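Local coordinates for beta-galactosidase (Bacillus circulans subsp. alkalophilus, PDB 3TTY), which hydrolyses terminal beta-linked galactose from beta-galactosides, working as a trimeric TIM-barrel glycoside hydrolase that binds galactose in its barrel domain, at residues 347-352 against 361-366; 395-400 against 451-456; 616-621 against 631-636; 642-647 against 656-661. All blocks are in the same frame, centred on the assembly; numbering follows the deposited sequence.

Contact 1 (347-352 against 361-366)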
loop_
_atom_site.group_PDB
_atom_site.type_symbol
_atom_site.label_atom_id
_atom_site.label_comp_id
_atom_site.label_asym_id
_atom_site.label_seq_id
_atom_site.Cartn_x
_atom_site.Cartn_y
_atom_site.Cartn_z
ATOM N N LEU A 347 15.890 31.868 -4.135
ATOM C CA LEU A 347 16.760 32.714 -4.951
ATOM C C LEU A 347 18.102 32.052 -5.340
ATOM O O LEU A 347 18.652 32.332 -6.405
ATOM C CB LEU A 347 16.961 34.081 -4.289
ATOM C CG LEU A 347 15.673 34.875 -4.086
ATOM C CD1 LEU A 347 15.958 36.326 -3.751
ATOM C CD2 LEU A 347 14.802 34.773 -5.345
ATOM N N ARG A 348 18.617 31.168 -4.493
ATOM C CA ARG A 348 19.825 30.409 -4.838
ATOM C C ARG A 348 19.773 29.002 -4.246
ATOM O O ARG A 348 19.500 28.837 -3.062
ATOM C CB ARG A 348 21.096 31.139 -4.394
ATOM C CG ARG A 348 22.220 30.208 -3.977
ATOM C CD ARG A 348 23.586 30.471 -4.626
ATOM N NE ARG A 348 23.975 31.872 -4.843
ATOM C CZ ARG A 348 25.025 32.219 -5.599
ATOM N NH1 ARG A 348 25.766 31.279 -6.175
ATOM N NH2 ARG A 348 25.354 33.490 -5.780
ATOM N N ARG A 349 20.038 28.000 -5.079
ATOM C CA ARG A 349 19.886 26.597 -4.699
ATOM C C ARG A 349 20.748 26.208 -3.496
ATOM O O ARG A 349 21.864 26.710 -3.303
ATOM C CB ARG A 349 20.149 25.667 -5.901
ATOM C CG ARG A 349 18.962 25.564 -6.847
ATOM C CD ARG A 349 19.251 24.995 -8.243
ATOM N NE ARG A 349 19.280 23.550 -8.276
ATOM C CZ ARG A 349 18.751 22.781 -9.233
ATOM N NH1 ARG A 349 18.133 23.289 -10.289
ATOM N NH2 ARG A 349 18.870 21.468 -9.133
ATOM N N SER A 350 20.183 25.341 -2.666
ATOM C CA SER A 350 20.885 24.734 -1.542
ATOM C C SER A 350 21.736 23.580 -2.057
ATOM O O SER A 350 21.665 23.237 -3.235
ATOM C CB SER A 350 19.867 24.190 -0.554
ATOM O OG SER A 350 18.983 23.322 -1.240
ATOM N N VAL A 351 22.444 22.911 -1.153
ATOM C CA VAL A 351 23.659 22.205 -1.531
ATOM C C VAL A 351 23.928 20.715 -1.116
ATOM O O VAL A 351 24.666 20.044 -1.824
ATOM C CB VAL A 351 24.857 23.153 -1.196
ATOM C CG1 VAL A 351 25.889 22.496 -0.329
ATOM C CG2 VAL A 351 25.421 23.789 -2.463
ATOM N N GLY A 352 23.364 20.153 -0.039
ATOM C CA GLY A 352 22.431 20.789 0.855
ATOM C C GLY A 352 21.189 20.009 1.284
ATOM O O GLY A 352 20.138 20.626 1.402
ATOM N N VAL A 361 16.559 30.801 -8.785
ATOM C CA VAL A 361 16.974 31.794 -9.767
ATOM C C VAL A 361 18.462 31.635 -10.092
ATOM O O VAL A 361 18.846 31.596 -11.257
ATOM C CB VAL A 361 16.681 33.199 -9.276
ATOM C CG1 VAL A 361 17.282 34.228 -10.224
ATOM C CG2 VAL A 361 15.163 33.378 -9.138
ATOM N N ILE A 362 19.287 31.520 -9.054
ATOM C CA ILE A 362 20.704 31.204 -9.215
ATOM C C ILE A 362 20.958 29.747 -8.812
ATOM O O ILE A 362 20.622 29.324 -7.694
ATOM C CB ILE A 362 21.578 32.100 -8.335
ATOM C CG1 ILE A 362 21.314 33.575 -8.646
ATOM C CG2 ILE A 362 23.054 31.737 -8.506
ATOM C CD1 ILE A 362 21.908 34.507 -7.608
ATOM N N GLU A 363 21.565 28.977 -9.709
ATOM C CA GLU A 363 21.625 27.537 -9.500
ATOM C C GLU A 363 23.049 27.028 -9.293
ATOM O O GLU A 363 23.926 27.817 -8.943
ATOM C CB GLU A 363 20.792 26.811 -10.562
ATOM C CG GLU A 363 19.317 27.237 -10.416
ATOM C CD GLU A 363 18.342 26.550 -11.361
ATOM O OE1 GLU A 363 17.492 25.768 -10.877
ATOM O OE2 GLU A 363 18.380 26.834 -12.581
ATOM N N HIS A 364 23.274 25.723 -9.420
ATOM C CA HIS A 364 24.556 25.166 -8.988
ATOM C C HIS A 364 25.740 25.658 -9.822
ATOM O O HIS A 364 26.854 25.731 -9.317
ATOM C CB HIS A 364 24.516 23.630 -8.906
ATOM C CG HIS A 364 23.598 23.110 -7.838
ATOM N ND1 HIS A 364 22.820 21.985 -8.004
ATOM C CD2 HIS A 364 23.319 23.578 -6.598
ATOM C CE1 HIS A 364 22.106 21.778 -6.913
ATOM N NE2 HIS A 364 22.393 22.730 -6.041
ATOM N N VAL A 365 25.495 25.999 -11.086
ATOM C CA VAL A 365 26.528 26.603 -11.929
ATOM C C VAL A 365 27.014 27.923 -11.352
ATOM O O VAL A 365 28.138 28.326 -11.598
ATOM C CB VAL A 365 26.017 26.954 -13.334
ATOM C CG1 VAL A 365 27.188 26.862 -14.327
ATOM C CG2 VAL A 365 24.872 26.067 -13.724
ATOM N N GLY A 366 26.128 28.628 -10.649
ATOM C CA GLY A 366 26.498 29.848 -9.962
ATOM C C GLY A 366 26.657 31.098 -10.811
ATOM O O GLY A 366 27.388 31.994 -10.430
HETATM O O HOH W 1 27.799 32.529 -7.715
HETATM O O HOH W 2 25.182 28.461 -6.693
#
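R349 reaches across to E363 in a salt bridge, NH1 lying 2.6 Å from OE1. The oxygen sits in the guanidinium plane, but the nitrogen stands well above the carboxylate plane, and the two flat groups are turned 53° apart. The R349 chain bends at chi3 (82°), which puts NE over one face of the H364 ring, toward its rim, 3.6 Å from CE1. At that ring's edge NE2 donates to S350 O at 2.9 Å, nearly straight and in the ring plane, while ND1 is hydrogen-bonded to Y502 OH of the second subunit. R348 lays its guanidinium against I362, whose CG2 is centred over one face, 3.5 Å from CZ. Two waters at the guanidinium edge accept from R348 NH1 and donate to G366 O and E363 O. D28 takes NH2 in a salt bridge. A single bridge, R348 with I362, pairs the backbones: I362 N donates to L347 O (2.8 Å) and R349 N to I362 O (3.0 Å). Both segments belong to the loop after the last strand of the TIM barrel, 339-344, with the S350 side chain about 9 Å from bound galactose; L347 and R348 pack on helix 22-35 and V361 on helix 371-386.

Contact 2 (395-400 against 451-456)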
loop_
_atom_site.group_PDB
_atom_site.type_symbol
_atom_site.label_atom_id
_atom_site.label_comp_id
_atom_site.label_asym_id
_atom_site.label_seq_id
_atom_site.Cartn_x
_atom_site.Cartn_y
_atom_site.Cartn_z
ATOM N N SER A 395 -11.683 41.582 -8.620
ATOM C CA SER A 395 -12.655 40.863 -9.437
ATOM C C SER A 395 -14.029 41.507 -9.336
ATOM O O SER A 395 -14.432 41.956 -8.260
ATOM C CB SER A 395 -12.768 39.399 -8.995
ATOM O OG SER A 395 -13.922 38.799 -9.571
ATOM N N GLU A 396 -14.747 41.542 -10.456
ATOM C CA GLU A 396 -16.144 41.976 -10.466
ATOM C C GLU A 396 -17.047 40.863 -10.981
ATOM O O GLU A 396 -18.053 41.107 -11.644
ATOM C CB GLU A 396 -16.313 43.290 -11.250
ATOM C CG GLU A 396 -15.827 44.491 -10.424
ATOM C CD GLU A 396 -15.984 45.834 -11.111
ATOM O OE1 GLU A 396 -16.503 45.885 -12.252
ATOM O OE2 GLU A 396 -15.578 46.846 -10.495
ATOM N N ALA A 397 -16.663 39.634 -10.648
ATOM C CA ALA A 397 -17.428 38.440 -10.977
ATOM C C ALA A 397 -18.899 38.597 -10.634
ATOM O O ALA A 397 -19.245 39.237 -9.635
ATOM C CB ALA A 397 -16.857 37.229 -10.252
ATOM N N LYS A 398 -19.750 38.011 -11.476
ATOM C CA LYS A 398 -21.190 37.940 -11.229
ATOM C C LYS A 398 -21.546 36.502 -10.927
ATOM O O LYS A 398 -22.693 36.191 -10.623
ATOM C CB LYS A 398 -22.003 38.398 -12.451
ATOM C CG LYS A 398 -21.782 39.835 -12.879
ATOM C CD LYS A 398 -22.049 40.806 -11.757
ATOM C CE LYS A 398 -21.835 42.238 -12.237
ATOM N NZ LYS A 398 -22.647 42.551 -13.464
ATOM N N VAL A 399 -20.559 35.620 -11.036
ATOM C CA VAL A 399 -20.775 34.214 -10.741
ATOM C C VAL A 399 -19.853 33.792 -9.591
ATOM O O VAL A 399 -18.661 34.109 -9.598
ATOM C CB VAL A 399 -20.513 33.344 -11.993
ATOM C CG1 VAL A 399 -20.677 31.861 -11.677
ATOM C CG2 VAL A 399 -21.427 33.773 -13.143
ATOM N N ALA A 400 -20.406 33.087 -8.603
ATOM C CA ALA A 400 -19.625 32.608 -7.461
ATOM C C ALA A 400 -19.737 31.097 -7.309
ATOM O O ALA A 400 -20.779 30.513 -7.614
ATOM C CB ALA A 400 -20.062 33.286 -6.191
ATOM N N SER A 451 -25.031 39.164 -2.216
ATOM C CA SER A 451 -25.773 40.195 -2.944
ATOM C C SER A 451 -25.127 40.629 -4.267
ATOM O O SER A 451 -25.824 40.981 -5.216
ATOM C CB SER A 451 -26.018 41.417 -2.054
ATOM O OG SER A 451 -24.805 42.103 -1.784
ATOM N N LYS A 452 -23.801 40.614 -4.325
ATOM C CA LYS A 452 -23.091 41.063 -5.521
ATOM C C LYS A 452 -23.149 40.051 -6.677
ATOM O O LYS A 452 -22.752 40.353 -7.804
ATOM C CB LYS A 452 -21.636 41.409 -5.179
ATOM C CG LYS A 452 -20.864 40.292 -4.501
ATOM C CD LYS A 452 -19.565 40.801 -3.860
ATOM C CE LYS A 452 -18.486 41.120 -4.897
ATOM N NZ LYS A 452 -17.158 41.449 -4.278
ATOM N N TYR A 453 -23.653 38.854 -6.406
ATOM C CA TYR A 453 -23.665 37.822 -7.431
ATOM C C TYR A 453 -25.011 37.684 -8.124
ATOM O O TYR A 453 -26.036 38.136 -7.623
ATOM C CB TYR A 453 -23.177 36.484 -6.862
ATOM C CG TYR A 453 -21.781 36.621 -6.289
ATOM C CD1 TYR A 453 -20.693 36.865 -7.124
ATOM C CD2 TYR A 453 -21.555 36.550 -4.916
ATOM C CE1 TYR A 453 -19.413 37.022 -6.611
ATOM C CE2 TYR A 453 -20.279 36.704 -4.395
ATOM C CZ TYR A 453 -19.212 36.939 -5.248
ATOM O OH TYR A 453 -17.946 37.094 -4.741
ATOM N N LYS A 454 -24.982 37.071 -9.296
ATOM C CA LYS A 454 -26.191 36.741 -10.024
ATOM C C LYS A 454 -26.353 35.232 -10.108
ATOM O O LYS A 454 -27.472 34.728 -10.184
ATOM C CB LYS A 454 -26.176 37.393 -11.410
ATOM C CG LYS A 454 -26.430 38.894 -11.326
ATOM C CD LYS A 454 -26.406 39.556 -12.685
ATOM C CE LYS A 454 -27.493 40.630 -12.802
ATOM N NZ LYS A 454 -28.874 40.046 -12.973
ATOM N N VAL A 455 -25.239 34.507 -10.056
ATOM C CA VAL A 455 -25.295 33.046 -10.063
ATOM C C VAL A 455 -24.395 32.474 -8.975
ATOM O O VAL A 455 -23.198 32.756 -8.952
ATOM C CB VAL A 455 -24.854 32.454 -11.427
ATOM C CG1 VAL A 455 -24.881 30.937 -11.369
ATOM C CG2 VAL A 455 -25.755 32.949 -12.549
ATOM N N VAL A 456 -24.961 31.675 -8.078
ATOM C CA VAL A 456 -24.183 31.077 -6.988
ATOM C C VAL A 456 -24.254 29.558 -7.082
ATOM O O VAL A 456 -25.340 28.973 -7.050
ATOM C CB VAL A 456 -24.669 31.554 -5.588
ATOM C CG1 VAL A 456 -23.978 30.766 -4.472
ATOM C CG2 VAL A 456 -24.429 33.040 -5.417
#
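K452 and K398 meet at the start of the second segment, where K398 CD lies 4.0 Å from K452 O. On its own side K452 sets CG against one face of the Y453 ring, toward the rim. The opposite face of that ring receives A400: its CB stands 3.5 Å from the Y453 ring centroid and only 3° off the normal, a CH-pi contact in which all six ring carbons are nearly equidistant from the methyl. The ring plane runs close to K398 C at the edge. The phenol OH is hydrogen-bonded to D442 OD2 on strand 441-444. At K454 the backbone takes over: its N donates to K398 O at 2.8 Å, and V455 N donates to the same oxygen at 3.1 Å, so one carbonyl is held by two consecutive amides. Here the parallel pairing of strands 399-402 and 455-458 begins, neighbours in the mixed sheet of the trimerisation domain, with strand 441-444 beyond the first and strand 481-485 beyond the second. K454 NZ is hydrogen-bonded to Q605 OE1. V455 O accepts from A400 N (2.8 Å), and the V455 side chain lies beside V399, pointing the same way, with V399 CG2 4.1 Å from V455 CB. V456 turns to the A400 face of the sheet, where its CG2 comes within 4.4 Å of A400 CB.

Contact 3 (616-621 against 631-636)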
loop_
_atom_site.group_PDB
_atom_site.type_symbol
_atom_site.label_atom_id
_atom_site.label_comp_id
_atom_site.label_asym_id
_atom_site.label_seq_id
_atom_site.Cartn_x
_atom_site.Cartn_y
_atom_site.Cartn_z
ATOM N N GLY A 616 -7.874 26.540 -24.244
ATOM C CA GLY A 616 -6.590 26.674 -23.590
ATOM C C GLY A 616 -6.094 28.101 -23.532
ATOM O O GLY A 616 -4.986 28.355 -23.085
ATOM N N VAL A 617 -6.910 29.035 -24.000
ATOM C CA VAL A 617 -6.560 30.439 -23.888
ATOM C C VAL A 617 -7.412 31.035 -22.783
ATOM O O VAL A 617 -8.585 31.357 -22.977
ATOM C CB VAL A 617 -6.775 31.207 -25.208
ATOM C CG1 VAL A 617 -6.543 32.710 -24.998
ATOM C CG2 VAL A 617 -5.862 30.651 -26.293
ATOM N N GLU A 618 -6.813 31.170 -21.614
ATOM C CA GLU A 618 -7.543 31.611 -20.446
ATOM C C GLU A 618 -7.683 33.125 -20.414
ATOM O O GLU A 618 -6.723 33.862 -20.663
ATOM C CB GLU A 618 -6.839 31.115 -19.188
ATOM C CG GLU A 618 -7.389 31.690 -17.901
ATOM C CD GLU A 618 -6.566 31.269 -16.707
ATOM O OE1 GLU A 618 -5.564 30.548 -16.904
ATOM O OE2 GLU A 618 -6.909 31.675 -15.581
ATOM N N VAL A 619 -8.888 33.593 -20.117
ATOM C CA VAL A 619 -9.081 35.013 -19.908
ATOM C C VAL A 619 -9.680 35.304 -18.531
ATOM O O VAL A 619 -10.672 34.695 -18.137
ATOM C CB VAL A 619 -9.964 35.626 -21.001
ATOM C CG1 VAL A 619 -10.033 37.135 -20.826
ATOM C CG2 VAL A 619 -9.426 35.262 -22.379
ATOM N N ALA A 620 -9.078 36.241 -17.809
ATOM C CA ALA A 620 -9.586 36.627 -16.505
ATOM C C ALA A 620 -9.441 38.128 -16.332
ATOM O O ALA A 620 -8.603 38.755 -16.975
ATOM C CB ALA A 620 -8.848 35.883 -15.401
ATOM N N GLU A 621 -10.247 38.705 -15.448
ATOM C CA GLU A 621 -10.326 40.149 -15.355
ATOM C C GLU A 621 -10.076 40.665 -13.950
ATOM O O GLU A 621 -10.592 40.120 -12.977
ATOM C CB GLU A 621 -11.702 40.639 -15.836
ATOM C CG GLU A 621 -11.864 42.166 -15.771
ATOM C CD GLU A 621 -13.319 42.623 -15.897
ATOM O OE1 GLU A 621 -14.165 42.131 -15.120
ATOM O OE2 GLU A 621 -13.619 43.464 -16.779
ATOM N N PHE A 631 -6.525 39.714 -18.556
ATOM C CA PHE A 631 -5.353 38.865 -18.622
ATOM C C PHE A 631 -5.616 37.729 -19.597
ATOM O O PHE A 631 -6.468 36.872 -19.356
ATOM C CB PHE A 631 -4.998 38.337 -17.228
ATOM C CG PHE A 631 -4.507 39.409 -16.286
ATOM C CD1 PHE A 631 -3.156 39.522 -15.978
ATOM C CD2 PHE A 631 -5.395 40.310 -15.719
ATOM C CE1 PHE A 631 -2.701 40.516 -15.131
ATOM C CE2 PHE A 631 -4.948 41.303 -14.858
ATOM C CZ PHE A 631 -3.593 41.408 -14.564
ATOM N N VAL A 632 -4.897 37.733 -20.715
ATOM C CA VAL A 632 -5.055 36.692 -21.716
ATOM C C VAL A 632 -3.843 35.790 -21.682
ATOM O O VAL A 632 -2.709 36.253 -21.790
ATOM C CB VAL A 632 -5.204 37.258 -23.124
ATOM C CG1 VAL A 632 -5.514 36.136 -24.106
ATOM C CG2 VAL A 632 -6.287 38.317 -23.147
ATOM N N MET A 633 -4.091 34.494 -21.528
ATOM C CA MET A 633 -3.020 33.556 -21.248
ATOM C C MET A 633 -3.178 32.318 -22.091
ATOM O O MET A 633 -4.139 31.567 -21.948
ATOM C CB MET A 633 -2.981 33.252 -19.756
ATOM C CG MET A 633 -2.740 34.542 -18.956
ATOM S SD MET A 633 -3.195 34.502 -17.227
ATOM C CE MET A 633 -4.981 34.328 -17.319
ATOM N N ASN A 634 -2.228 32.124 -22.993
ATOM C CA ASN A 634 -2.278 31.009 -23.915
ATOM C C ASN A 634 -1.479 29.840 -23.391
ATOM O O ASN A 634 -0.262 29.851 -23.471
ATOM C CB ASN A 634 -1.731 31.426 -25.279
ATOM C CG ASN A 634 -1.790 30.307 -26.289
ATOM O OD1 ASN A 634 -2.394 29.256 -26.036
ATOM N ND2 ASN A 634 -1.168 30.519 -27.449
ATOM N N HIS A 635 -2.164 28.831 -22.867
ATOM C CA HIS A 635 -1.500 27.640 -22.345
ATOM C C HIS A 635 -1.036 26.663 -23.432
ATOM O O HIS A 635 -0.260 25.743 -23.156
ATOM C CB HIS A 635 -2.412 26.925 -21.341
ATOM C CG HIS A 635 -2.788 27.771 -20.159
ATOM N ND1 HIS A 635 -1.940 27.975 -19.093
ATOM C CD2 HIS A 635 -3.919 28.460 -19.877
ATOM C CE1 HIS A 635 -2.529 28.756 -18.206
ATOM N NE2 HIS A 635 -3.732 29.065 -18.657
ATOM N N ASN A 636 -1.510 26.861 -24.662
ATOM C CA ASN A 636 -1.135 25.985 -25.778
ATOM C C ASN A 636 0.321 26.152 -26.200
ATOM O O ASN A 636 0.898 27.231 -26.057
ATOM C CB ASN A 636 -2.038 26.227 -26.990
ATOM C CG ASN A 636 -3.499 26.085 -26.663
ATOM O OD1 ASN A 636 -4.040 24.980 -26.659
ATOM N ND2 ASN A 636 -4.156 27.205 -26.394
#
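E618 and M633 face each other as a hydrogen-bonded antiparallel pair, and their side chains share one face of the sheet. Each N-H of the pair donates to the other residue's carbonyl, E618 N to M633 O at 2.7 Å and M633 N to E618 O at 2.8 Å, both noticeably bent. Above this pair the M633 chain bends at chi3 (-66°), which brings CE within 3.5 Å of E618 CD. E618 has CG anti to its backbone N and runs on extended, carrying the carboxylate to H635. There H635 NE2 donates to OE1 at 2.9 Å, almost straight and nearly along the C-O axis, with ring and carboxylate close to coplanar, 23° apart. OE1 also accepts from Q333 NE2, and OE2 is hydrogen-bonded to H337 NE2; F284 stacks on the H635 ring. The backbone of H635 is fixed too, through its N to G616 O. F631, at the other end, makes a second hydrogen-bonded pair with A620, and the edge of its ring faces A620 O.

V617 points to the other face. Its CG1 meets V632 CG1 at 3.7 Å, and V617 CG2 lies 3.7 Å from N634 OD1. That oxygen closes an Asx turn by accepting from N636 N. Strands 617-624 and 627-634 form a beta hairpin in the C-terminal domain; the N-to-C directions of 617-621 and 631-634 are 165° apart. Several donors grip the buried E618 carboxylate, which is consistent with its carrying a negative charge, and one of them, H635, holds OE1 from just past the end of strand 627-634.

Contact 4 (642-647 against 656-661)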
loop_
_atom_site.group_PDB
_atom_site.type_symbol
_atom_site.label_atom_id
_atom_site.label_comp_id
_atom_site.label_asym_id
_atom_site.label_seq_id
_atom_site.Cartn_x
_atom_site.Cartn_y
_atom_site.Cartn_z
ATOM N N PHE A 642 -7.577 35.215 -31.733
ATOM C CA PHE A 642 -8.876 35.443 -31.125
ATOM C C PHE A 642 -9.345 36.854 -31.409
ATOM O O PHE A 642 -8.533 37.756 -31.616
ATOM C CB PHE A 642 -8.802 35.221 -29.606
ATOM C CG PHE A 642 -7.909 36.206 -28.885
ATOM C CD1 PHE A 642 -6.542 35.980 -28.777
ATOM C CD2 PHE A 642 -8.437 37.359 -28.316
ATOM C CE1 PHE A 642 -5.718 36.890 -28.114
ATOM C CE2 PHE A 642 -7.617 38.272 -27.640
ATOM C CZ PHE A 642 -6.259 38.036 -27.542
ATOM N N ASP A 643 -10.661 37.043 -31.412
ATOM C CA ASP A 643 -11.233 38.371 -31.550
ATOM C C ASP A 643 -11.096 39.076 -30.211
ATOM O O ASP A 643 -11.619 38.612 -29.196
ATOM C CB ASP A 643 -12.698 38.284 -31.996
ATOM C CG ASP A 643 -13.334 39.651 -32.223
ATOM O OD1 ASP A 643 -12.620 40.677 -32.253
ATOM O OD2 ASP A 643 -14.571 39.696 -32.384
ATOM N N ALA A 644 -10.373 40.187 -30.203
ATOM C CA ALA A 644 -10.088 40.884 -28.965
ATOM C C ALA A 644 -11.145 41.937 -28.697
ATOM O O ALA A 644 -11.051 42.690 -27.728
ATOM C CB ALA A 644 -8.703 41.514 -29.017
ATOM N N GLY A 645 -12.158 41.984 -29.556
ATOM C CA GLY A 645 -13.168 43.025 -29.479
ATOM C C GLY A 645 -12.701 44.292 -30.172
ATOM O O GLY A 645 -11.511 44.453 -30.451
ATOM N N ALA A 646 -13.630 45.201 -30.444
ATOM C CA ALA A 646 -13.312 46.381 -31.244
ATOM C C ALA A 646 -12.864 47.590 -30.423
ATOM O O ALA A 646 -12.578 48.646 -30.988
ATOM C CB ALA A 646 -14.498 46.753 -32.131
ATOM N N SER A 647 -12.788 47.437 -29.103
ATOM C CA SER A 647 -12.500 48.566 -28.208
ATOM C C SER A 647 -11.116 49.186 -28.391
ATOM O O SER A 647 -10.213 48.582 -28.976
ATOM C CB SER A 647 -12.670 48.162 -26.734
ATOM O OG SER A 647 -14.036 48.083 -26.371
ATOM N N LYS A 656 1.506 47.869 -27.423
ATOM C CA LYS A 656 0.774 47.949 -28.689
ATOM C C LYS A 656 -0.732 48.109 -28.516
ATOM O O LYS A 656 -1.288 47.790 -27.467
ATOM C CB LYS A 656 1.080 46.738 -29.583
ATOM C CG LYS A 656 2.518 46.721 -30.080
ATOM C CD LYS A 656 2.826 45.546 -30.995
ATOM C CE LYS A 656 4.294 45.592 -31.428
ATOM N NZ LYS A 656 4.701 44.439 -32.283
ATOM N N THR A 657 -1.385 48.616 -29.556
ATOM C CA THR A 657 -2.825 48.788 -29.546
ATOM C C THR A 657 -3.464 47.575 -30.204
ATOM O O THR A 657 -3.089 47.189 -31.308
ATOM C CB THR A 657 -3.237 50.059 -30.302
ATOM O OG1 THR A 657 -2.583 51.195 -29.720
ATOM C CG2 THR A 657 -4.744 50.256 -30.238
ATOM N N ILE A 658 -4.421 46.968 -29.516
ATOM C CA ILE A 658 -5.037 45.741 -30.001
ATOM C C ILE A 658 -6.519 45.950 -30.317
ATOM O O ILE A 658 -7.239 46.585 -29.550
ATOM C CB ILE A 658 -4.853 44.587 -28.993
ATOM C CG1 ILE A 658 -3.594 43.777 -29.317
ATOM C CG2 ILE A 658 -6.033 43.655 -29.032
ATOM C CD1 ILE A 658 -2.291 44.448 -28.937
ATOM N N SER A 659 -6.966 45.422 -31.455
ATOM C CA SER A 659 -8.351 45.589 -31.884
ATOM C C SER A 659 -8.745 44.484 -32.849
ATOM O O SER A 659 -7.975 44.110 -33.731
ATOM C CB SER A 659 -8.550 46.952 -32.548
ATOM O OG SER A 659 -9.925 47.281 -32.628
ATOM N N GLY A 660 -9.951 43.962 -32.679
ATOM C CA GLY A 660 -10.418 42.875 -33.519
ATOM C C GLY A 660 -9.518 41.662 -33.421
ATOM O O GLY A 660 -9.141 41.242 -32.331
ATOM N N GLN A 661 -9.165 41.093 -34.565
ATOM C CA GLN A 661 -8.337 39.897 -34.581
ATOM C C GLN A 661 -6.951 40.139 -33.985
ATOM O O GLN A 661 -6.251 41.069 -34.377
ATOM C CB GLN A 661 -8.219 39.367 -36.003
ATOM C CG GLN A 661 -9.533 38.878 -36.570
ATOM C CD GLN A 661 -9.761 37.407 -36.308
ATOM O OE1 GLN A 661 -9.105 36.548 -36.907
ATOM N NE2 GLN A 661 -10.692 37.102 -35.412
#
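D643 and Q661 form a non-hydrogen-bonded antiparallel pair, CA to CA 4.5 Å, at the end of the small two-stranded sheet of 640-643 and 661-664 in the C-terminal domain. Just past this pair the first segment leaves the strand through an Asx turn. The D643 side chain can be followed through it. CB faces the Q661 amide, with NE2 4.1 Å away. CG is placed anti to the backbone N (chi1 -177°). Of the two carboxylate oxygens OD1 is the one that makes the contact: it lies 3.4 Å from G660 CA, and within its own segment it accepts from G645 N at 3.0 Å. That nitrogen stands well above the carboxylate plane, 65° out of it.

Two backbone bonds tie the turn to the opposing segment. A644 N donates to G660 O at 2.7 Å, and G660 N donates to G645 O at 2.8 Å; in each the donor lies above the carbonyl plane although the N-H points fairly straight at the oxygen. G660 therefore uses both its N-H and its C=O across this contact. G660 and G645 both have positive phi, as glycine readily does. A644 O is hydrogen-bonded to Q649 NE2. On the inner side F642 packs on M670 of strand 669-674 and on L611, whereas D643, A646, S647, S659 and Q661 lie at the surface. I658 packs on M670 as well, and its CG2 presses against A644 CB at 3.4 Å, closer than a usual carbon-carbon contact.

Along the chain the four contacts follow in series, none nested in another. Contact 1 belongs to the TIM-barrel part and contact 2 to the trimerisation domain, with centres 44 Å apart on opposite sides of the chain's centre. Contacts 3 and 4 both fall in the C-terminal domain, 15 Å between centres, and reach the same sheet; they touch where V632 CG1 lies 4.0 Å from F642 CZ, strand 627-634 being followed in the chain by strand 640-643. Contact 3 also comes within about 4 Å of contact 2 at nearest atoms, without touching it. Contact 1 joins the barrel loop to the trimer, whereas no other chain of the assembly touches contacts 2, 3 and 4.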